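Local coordinates for protein thiamine pyrophosphokinase (Saccharomyces cerevisiae, PDB 1IG0) that catalyses the transfer of a pyrophosphate group from ATP to thiamine, yielding thiamine diphosphate and AMP, and works as a homodimer, at residues Val200-Asn212 with Leu218-Lys231. Numbering follows the deposited sequence.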
ATOM      1  N   VAL B 200      -5.647   0.417   0.247  1.00 18.09           N
ATOM      2  CA  VAL B 200      -6.259   0.288  -1.069  1.00 18.73           C
ATOM      3  C   VAL B 200      -7.453   1.227  -1.213  1.00 19.24           C
ATOM      4  O   VAL B 200      -7.623   1.860  -2.255  1.00 19.73           O
ATOM      5  CB  VAL B 200      -6.721  -1.162  -1.346  1.00 18.71           C
ATOM      6  CG1 VAL B 200      -7.432  -1.235  -2.693  1.00 18.56           C
ATOM      7  CG2 VAL B 200      -5.519  -2.098  -1.340  1.00 20.08           C
ATOM      8  N   HIS B 201      -8.283   1.322  -0.177  1.00 19.66           N
ATOM      9  CA  HIS B 201      -9.431   2.215  -0.250  1.00 19.08           C
ATOM     10  C   HIS B 201      -8.941   3.644  -0.438  1.00 18.39           C
ATOM     11  O   HIS B 201      -9.510   4.405  -1.218  1.00 17.94           O
ATOM     12  CB  HIS B 201     -10.283   2.159   1.013  1.00 20.92           C
ATOM     13  CG  HIS B 201     -11.410   3.145   1.002  1.00 20.39           C
ATOM     14  ND1 HIS B 201     -12.480   3.037   0.138  1.00 20.91           N
ATOM     15  CD2 HIS B 201     -11.600   4.294   1.694  1.00 21.32           C
ATOM     16  CE1 HIS B 201     -13.278   4.078   0.298  1.00 21.86           C
ATOM     17  NE2 HIS B 201     -12.767   4.854   1.235  1.00 21.18           N
ATOM     18  N   SER B 202      -7.891   4.011   0.290  1.00 17.91           N
ATOM     19  CA  SER B 202      -7.337   5.353   0.174  1.00 18.08           C
ATOM     20  C   SER B 202      -6.970   5.631  -1.278  1.00 17.80           C
ATOM     21  O   SER B 202      -7.143   6.748  -1.771  1.00 18.22           O
ATOM     22  CB  SER B 202      -6.100   5.503   1.061  1.00 18.34           C
ATOM     23  OG  SER B 202      -6.465   5.551   2.431  1.00 19.94           O
ATOM     24  N   ILE B 203      -6.473   4.611  -1.969  1.00 16.79           N
ATOM     25  CA  ILE B 203      -6.097   4.775  -3.366  1.00 16.49           C
ATOM     26  C   ILE B 203      -7.324   4.959  -4.256  1.00 16.06           C
ATOM     27  O   ILE B 203      -7.291   5.744  -5.200  1.00 15.49           O
ATOM     28  CB  ILE B 203      -5.271   3.572  -3.877  1.00 16.27           C
ATOM     29  CG1 ILE B 203      -3.942   3.496  -3.118  1.00 17.15           C
ATOM     30  CG2 ILE B 203      -5.019   3.709  -5.374  1.00 17.63           C
ATOM     31  CD1 ILE B 203      -3.117   4.763  -3.189  1.00 17.64           C
ATOM     32  N   THR B 204      -8.406   4.243  -3.959  1.00 17.00           N
ATOM     33  CA  THR B 204      -9.621   4.378  -4.761  1.00 17.10           C
ATOM     34  C   THR B 204     -10.127   5.821  -4.728  1.00 17.60           C
ATOM     35  O   THR B 204     -10.654   6.324  -5.723  1.00 16.88           O
ATOM     36  CB  THR B 204     -10.761   3.454  -4.264  1.00 18.53           C
ATOM     37  OG1 THR B 204     -11.220   3.889  -2.976  1.00 18.32           O
ATOM     38  CG2 THR B 204     -10.274   2.021  -4.172  1.00 17.29           C
ATOM     39  N   GLN B 205      -9.969   6.480  -3.583  1.00 17.74           N
ATOM     40  CA  GLN B 205     -10.413   7.863  -3.424  1.00 18.37           C
ATOM     41  C   GLN B 205      -9.776   8.786  -4.461  1.00 18.78           C
ATOM     42  O   GLN B 205     -10.424   9.701  -4.968  1.00 19.01           O
ATOM     43  CB  GLN B 205     -10.080   8.370  -2.018  1.00 19.93           C
ATOM     44  CG  GLN B 205     -10.937   7.788  -0.896  1.00 19.54           C
ATOM     45  CD  GLN B 205     -12.378   8.277  -0.930  1.00 21.98           C
ATOM     46  OE1 GLN B 205     -12.669   9.356  -1.447  1.00 20.73           O
ATOM     47  NE2 GLN B 205     -13.285   7.492  -0.353  1.00 20.69           N
ATOM     48  N   LEU B 206      -8.503   8.555  -4.767  1.00 18.85           N
ATOM     49  CA  LEU B 206      -7.812   9.376  -5.757  1.00 19.51           C
ATOM     50  C   LEU B 206      -8.530   9.283  -7.101  1.00 20.43           C
ATOM     51  O   LEU B 206      -8.709  10.286  -7.795  1.00 20.01           O
ATOM     52  CB  LEU B 206      -6.357   8.920  -5.909  1.00 19.78           C
ATOM     53  CG  LEU B 206      -5.431   9.236  -4.730  1.00 19.26           C
ATOM     54  CD1 LEU B 206      -4.104   8.519  -4.899  1.00 19.85           C
ATOM     55  CD2 LEU B 206      -5.224  10.740  -4.635  1.00 18.79           C
ATOM     56  N   TYR B 207      -8.946   8.071  -7.459  1.00 20.01           N
ATOM     57  CA  TYR B 207      -9.649   7.843  -8.717  1.00 20.19           C
ATOM     58  C   TYR B 207     -11.097   8.328  -8.686  1.00 20.15           C
ATOM     59  O   TYR B 207     -11.536   9.041  -9.590  1.00 19.84           O
ATOM     60  CB  TYR B 207      -9.638   6.355  -9.084  1.00 20.68           C
ATOM     61  CG  TYR B 207      -8.294   5.810  -9.524  1.00 21.40           C
ATOM     62  CD1 TYR B 207      -7.516   5.043  -8.661  1.00 22.30           C
ATOM     63  CD2 TYR B 207      -7.814   6.041 -10.816  1.00 22.79           C
ATOM     64  CE1 TYR B 207      -6.291   4.510  -9.071  1.00 23.23           C
ATOM     65  CE2 TYR B 207      -6.590   5.514 -11.237  1.00 22.66           C
ATOM     66  CZ  TYR B 207      -5.835   4.748 -10.360  1.00 23.50           C
ATOM     67  OH  TYR B 207      -4.635   4.213 -10.778  1.00 23.25           O
ATOM     68  N   THR B 208     -11.840   7.946  -7.649  1.00 20.04           N
ATOM     69  CA  THR B 208     -13.247   8.332  -7.543  1.00 21.43           C
ATOM     70  C   THR B 208     -13.493   9.832  -7.397  1.00 21.71           C
ATOM     71  O   THR B 208     -14.410  10.372  -8.017  1.00 22.74           O
ATOM     72  CB  THR B 208     -13.950   7.595  -6.378  1.00 21.27           C
ATOM     73  OG1 THR B 208     -13.291   7.897  -5.143  1.00 22.25           O
ATOM     74  CG2 THR B 208     -13.925   6.095  -6.612  1.00 21.89           C
ATOM     75  N   LEU B 209     -12.695  10.506  -6.576  1.00 21.62           N
ATOM     76  CA  LEU B 209     -12.861  11.946  -6.402  1.00 22.17           C
ATOM     77  C   LEU B 209     -12.567  12.654  -7.719  1.00 22.25           C
ATOM     78  O   LEU B 209     -13.252  13.600  -8.095  1.00 21.66           O
ATOM     79  CB  LEU B 209     -11.921  12.475  -5.317  1.00 21.72           C
ATOM     80  CG  LEU B 209     -12.244  12.081  -3.872  1.00 22.54           C
ATOM     81  CD1 LEU B 209     -11.185  12.648  -2.937  1.00 22.61           C
ATOM     82  CD2 LEU B 209     -13.626  12.601  -3.491  1.00 22.68           C
ATOM     83  N   SER B 210     -11.537  12.185  -8.413  1.00 22.59           N
ATOM     84  CA  SER B 210     -11.142  12.765  -9.689  1.00 24.40           C
ATOM     85  C   SER B 210     -12.277  12.646 -10.704  1.00 25.67           C
ATOM     86  O   SER B 210     -12.448  13.503 -11.574  1.00 25.38           O
ATOM     87  CB  SER B 210      -9.901  12.046 -10.218  1.00 24.26           C
ATOM     88  OG  SER B 210      -9.480  12.603 -11.448  1.00 25.54           O
ATOM     89  N   GLU B 211     -13.061  11.582 -10.575  1.00 26.69           N
ATOM     90  CA  GLU B 211     -14.169  11.333 -11.487  1.00 28.98           C
ATOM     91  C   GLU B 211     -15.526  11.891 -11.059  1.00 28.35           C
ATOM     92  O   GLU B 211     -16.285  12.381 -11.896  1.00 28.11           O
ATOM     93  CB  GLU B 211     -14.288   9.822 -11.737  1.00 31.51           C
ATOM     94  CG  GLU B 211     -15.606   9.366 -12.350  1.00 37.46           C
ATOM     95  CD  GLU B 211     -15.537   7.955 -12.907  1.00 41.02           C
ATOM     96  OE1 GLU B 211     -14.948   7.072 -12.242  1.00 43.78           O
ATOM     97  OE2 GLU B 211     -16.082   7.730 -14.009  1.00 43.10           O
ATOM     98  N   ASN B 212     -15.827  11.837  -9.765  1.00 26.94           N
ATOM     99  CA  ASN B 212     -17.124  12.295  -9.277  1.00 26.98           C
ATOM    100  C   ASN B 212     -17.144  13.577  -8.444  1.00 25.59           C
ATOM    101  O   ASN B 212     -18.215  14.072  -8.094  1.00 25.81           O
ATOM    102  CB  ASN B 212     -17.777  11.158  -8.493  1.00 28.55           C
ATOM    103  CG  ASN B 212     -17.891   9.887  -9.314  1.00 30.87           C
ATOM    104  OD1 ASN B 212     -17.711   8.784  -8.799  1.00 32.12           O
ATOM    105  ND2 ASN B 212     -18.199  10.037 -10.598  1.00 31.64           N
ATOM    106  N   LEU B 218      -6.762  15.811  -3.985  1.00 20.13           N
ATOM    107  CA  LEU B 218      -6.263  14.973  -2.905  1.00 19.52           C
ATOM    108  C   LEU B 218      -4.817  14.511  -3.024  1.00 19.32           C
ATOM    109  O   LEU B 218      -4.351  14.126  -4.097  1.00 19.04           O
ATOM    110  CB  LEU B 218      -7.171  13.749  -2.754  1.00 19.02           C
ATOM    111  CG  LEU B 218      -6.723  12.623  -1.815  1.00 18.35           C
ATOM    112  CD1 LEU B 218      -6.638  13.127  -0.381  1.00 17.75           C
ATOM    113  CD2 LEU B 218      -7.707  11.468  -1.914  1.00 17.01           C
ATOM    114  N   CYS B 219      -4.117  14.546  -1.898  1.00 18.56           N
ATOM    115  CA  CYS B 219      -2.732  14.103  -1.837  1.00 18.51           C
ATOM    116  C   CYS B 219      -2.462  13.505  -0.466  1.00 18.09           C
ATOM    117  O   CYS B 219      -2.849  14.074   0.553  1.00 17.66           O
ATOM    118  CB  CYS B 219      -1.768  15.269  -2.073  1.00 18.68           C
ATOM    119  SG  CYS B 219      -0.013  14.795  -2.043  1.00 20.44           S
ATOM    120  N   TYR B 220      -1.805  12.352  -0.445  1.00 18.32           N
ATOM    121  CA  TYR B 220      -1.480  11.703   0.814  1.00 19.22           C
ATOM    122  C   TYR B 220      -0.051  12.015   1.196  1.00 20.42           C
ATOM    123  O   TYR B 220       0.838  12.034   0.344  1.00 20.74           O
ATOM    124  CB  TYR B 220      -1.630  10.182   0.714  1.00 19.55           C
ATOM    125  CG  TYR B 220      -3.044   9.711   0.495  1.00 18.74           C
ATOM    126  CD1 TYR B 220      -3.533   9.479  -0.789  1.00 18.50           C
ATOM    127  CD2 TYR B 220      -3.907   9.527   1.573  1.00 18.70           C
ATOM    128  CE1 TYR B 220      -4.852   9.078  -0.993  1.00 18.05           C
ATOM    129  CE2 TYR B 220      -5.223   9.128   1.380  1.00 18.45           C
ATOM    130  CZ  TYR B 220      -5.690   8.906   0.096  1.00 17.85           C
ATOM    131  OH  TYR B 220      -6.993   8.513  -0.098  1.00 18.18           O
ATOM    132  N   MET B 221       0.159  12.279   2.477  1.00 20.27           N
ATOM    133  CA  MET B 221       1.491  12.537   2.988  1.00 20.07           C
ATOM    134  C   MET B 221       1.749  11.447   4.011  1.00 19.94           C
ATOM    135  O   MET B 221       1.023  11.325   4.998  1.00 20.42           O
ATOM    136  CB  MET B 221       1.585  13.902   3.661  1.00 20.34           C
ATOM    137  CG  MET B 221       2.951  14.145   4.285  1.00 21.91           C
ATOM    138  SD  MET B 221       3.119  15.759   5.059  1.00 25.24           S
ATOM    139  CE  MET B 221       3.563  16.757   3.671  1.00 24.25           C
ATOM    140  N   THR B 222       2.774  10.644   3.761  1.00 19.55           N
ATOM    141  CA  THR B 222       3.118   9.556   4.657  1.00 19.39           C
ATOM    142  C   THR B 222       4.525   9.822   5.166  1.00 19.12           C
ATOM    143  O   THR B 222       5.142  10.823   4.801  1.00 18.93           O
ATOM    144  CB  THR B 222       3.082   8.201   3.918  1.00 19.33           C
ATOM    145  OG1 THR B 222       4.280   8.036   3.149  1.00 19.01           O
ATOM    146  CG2 THR B 222       1.887   8.147   2.978  1.00 19.78           C
ATOM    147  N   PRO B 223       5.055   8.938   6.023  1.00 19.34           N
ATOM    148  CA  PRO B 223       6.410   9.162   6.536  1.00 20.48           C
ATOM    149  C   PRO B 223       7.475   9.130   5.445  1.00 20.50           C
ATOM    150  O   PRO B 223       8.602   9.580   5.660  1.00 20.35           O
ATOM    151  CB  PRO B 223       6.595   8.021   7.535  1.00 20.20           C
ATOM    152  CG  PRO B 223       5.199   7.739   7.997  1.00 21.69           C
ATOM    153  CD  PRO B 223       4.416   7.805   6.715  1.00 20.23           C
ATOM    154  N   THR B 224       7.113   8.614   4.273  1.00 19.60           N
ATOM    155  CA  THR B 224       8.068   8.497   3.173  1.00 19.01           C
ATOM    156  C   THR B 224       7.610   9.003   1.807  1.00 19.52           C
ATOM    157  O   THR B 224       8.439   9.193   0.913  1.00 19.81           O
ATOM    158  CB  THR B 224       8.489   7.030   2.982  1.00 19.90           C
ATOM    159  OG1 THR B 224       7.328   6.238   2.700  1.00 19.84           O
ATOM    160  CG2 THR B 224       9.161   6.501   4.238  1.00 20.64           C
ATOM    161  N   ASP B 225       6.313   9.228   1.630  1.00 18.61           N
ATOM    162  CA  ASP B 225       5.831   9.662   0.326  1.00 18.60           C
ATOM    163  C   ASP B 225       4.722  10.695   0.286  1.00 19.21           C
ATOM    164  O   ASP B 225       4.054  10.993   1.279  1.00 19.10           O
ATOM    165  CB  ASP B 225       5.315   8.454  -0.465  1.00 18.59           C
ATOM    166  CG  ASP B 225       6.348   7.366  -0.626  1.00 18.85           C
ATOM    167  OD1 ASP B 225       7.194   7.487  -1.534  1.00 19.98           O
ATOM    168  OD2 ASP B 225       6.311   6.390   0.155  1.00 19.80           O
ATOM    169  N   LEU B 226       4.556  11.225  -0.918  1.00 18.99           N
ATOM    170  CA  LEU B 226       3.490  12.143  -1.265  1.00 18.51           C
ATOM    171  C   LEU B 226       2.853  11.270  -2.339  1.00 18.46           C
ATOM    172  O   LEU B 226       3.530  10.839  -3.275  1.00 18.06           O
ATOM    173  CB  LEU B 226       4.026  13.436  -1.883  1.00 18.32           C
ATOM    174  CG  LEU B 226       4.542  14.519  -0.933  1.00 19.04           C
ATOM    175  CD1 LEU B 226       5.022  15.714  -1.744  1.00 19.81           C
ATOM    176  CD2 LEU B 226       3.431  14.937   0.018  1.00 19.56           C
ATOM    177  N   ILE B 227       1.571  10.972  -2.190  1.00 18.20           N
ATOM    178  CA  ILE B 227       0.894  10.118  -3.152  1.00 17.57           C
ATOM    179  C   ILE B 227      -0.290  10.875  -3.714  1.00 17.85           C
ATOM    180  O   ILE B 227      -1.146  11.347  -2.965  1.00 18.62           O
ATOM    181  CB  ILE B 227       0.415   8.819  -2.473  1.00 16.31           C
ATOM    182  CG1 ILE B 227       1.595   8.147  -1.763  1.00 16.35           C
ATOM    183  CG2 ILE B 227      -0.190   7.875  -3.506  1.00 16.64           C
ATOM    184  CD1 ILE B 227       1.201   6.984  -0.866  1.00 16.78           C
ATOM    185  N   PHE B 228      -0.331  10.998  -5.035  1.00 17.50           N
ATOM    186  CA  PHE B 228      -1.407  11.727  -5.687  1.00 18.76           C
ATOM    187  C   PHE B 228      -1.676  11.221  -7.096  1.00 19.09           C
ATOM    188  O   PHE B 228      -0.937  10.387  -7.618  1.00 19.67           O
ATOM    189  CB  PHE B 228      -1.062  13.216  -5.712  1.00 18.11           C
ATOM    190  CG  PHE B 228       0.262  13.517  -6.351  1.00 19.65           C
ATOM    191  CD1 PHE B 228       0.330  13.944  -7.672  1.00 20.25           C
ATOM    192  CD2 PHE B 228       1.445  13.360  -5.634  1.00 19.36           C
ATOM    193  CE1 PHE B 228       1.561  14.209  -8.272  1.00 21.18           C
ATOM    194  CE2 PHE B 228       2.678  13.621  -6.226  1.00 21.49           C
ATOM    195  CZ  PHE B 228       2.736  14.048  -7.547  1.00 21.92           C
ATOM    196  N   LEU B 229      -2.734  11.734  -7.713  1.00 20.14           N
ATOM    197  CA  LEU B 229      -3.098  11.301  -9.053  1.00 21.53           C
ATOM    198  C   LEU B 229      -2.574  12.211 -10.152  1.00 21.83           C
ATOM    199  O   LEU B 229      -2.571  13.436 -10.020  1.00 21.39           O
ATOM    200  CB  LEU B 229      -4.620  11.175  -9.165  1.00 23.45           C
ATOM    201  CG  LEU B 229      -5.176  10.562 -10.455  1.00 22.78           C
ATOM    202  CD1 LEU B 229      -6.475   9.834 -10.157  1.00 25.07           C
ATOM    203  CD2 LEU B 229      -5.384  11.646 -11.499  1.00 25.08           C
ATOM    204  N   ILE B 230      -2.123  11.583 -11.233  1.00 22.15           N
ATOM    205  CA  ILE B 230      -1.608  12.281 -12.401  1.00 23.16           C
ATOM    206  C   ILE B 230      -2.628  12.116 -13.527  1.00 22.99           C
ATOM    207  O   ILE B 230      -2.905  10.999 -13.966  1.00 22.79           O
ATOM    208  CB  ILE B 230      -0.251  11.682 -12.847  1.00 24.04           C
ATOM    209  CG1 ILE B 230       0.840  12.069 -11.844  1.00 25.52           C
ATOM    210  CG2 ILE B 230       0.096  12.146 -14.255  1.00 25.92           C
ATOM    211  CD1 ILE B 230       1.065  13.562 -11.728  1.00 24.86           C
ATOM    212  N   LYS B 231      -3.198  13.227 -13.982  1.00 23.30           N
ATOM    213  CA  LYS B 231      -4.184  13.184 -15.054  1.00 24.83           C
ATOM    214  C   LYS B 231      -3.550  12.737 -16.369  1.00 24.63           C
ATOM    215  O   LYS B 231      -2.385  13.020 -16.651  1.00 23.62           O
ATOM    216  CB  LYS B 231      -4.837  14.557 -15.235  1.00 26.84           C
ATOM    217  CG  LYS B 231      -5.716  15.012 -14.068  1.00 29.50           C
ATOM    218  CD  LYS B 231      -7.187  14.636 -14.247  1.00 32.01           C
ATOM    219  CE  LYS B 231      -7.545  13.268 -13.669  1.00 33.33           C
ATOM    220  NZ  LYS B 231      -8.988  12.921 -13.902  1.00 33.55           N
TER
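Tyr220 reaches from its strand to the helix backbone, where OH donates a very short hydrogen bond of 2.4 Å to Ser202 O. Its ring is turned so that one edge, in plane, meets Leu206, with CE1 3.8 Å from Leu206 CG. A phenylalanine here would probably leave Ser202 O without this hydroxyl donor, and the strand without its polar tie to the helix backbone.

Leu206 has the largest buried area of the contact. With CG anti to the carbonyl carbon (chi1 -71°), its branch point is set beside the Tyr220 ring edge and the two methyls spread over the sheet: CD2 lies 3.7 Å from Leu218 CG, while CD1 faces Ile227 CG2 at 4.2 Å. Leu218, crossing Leu209 at about a right angle, also places CD2 3.8 Å from Leu209 CD1. Farther along, Leu229 CD1 packs 3.3 Å from Leu206 O. At the partly exposed end, Lys231 NZ donates to Ser210 OG at 2.5 Å and also forms a salt bridge with Asp303.

In the second shell, Ser202 OG hydrogen-bonds Gly191 O and Phe127 of helix 126-139 touches Tyr220. Helix 196-212 is the beta-alpha-beta crossover linking parallel strands 184-189 and 216-221; the axis of its segment 200-212 passes 8.3 Å from that of strand 225-230, antiparallel partner of 216-221, crossing at -34°; strand 304-310 continues the sheet.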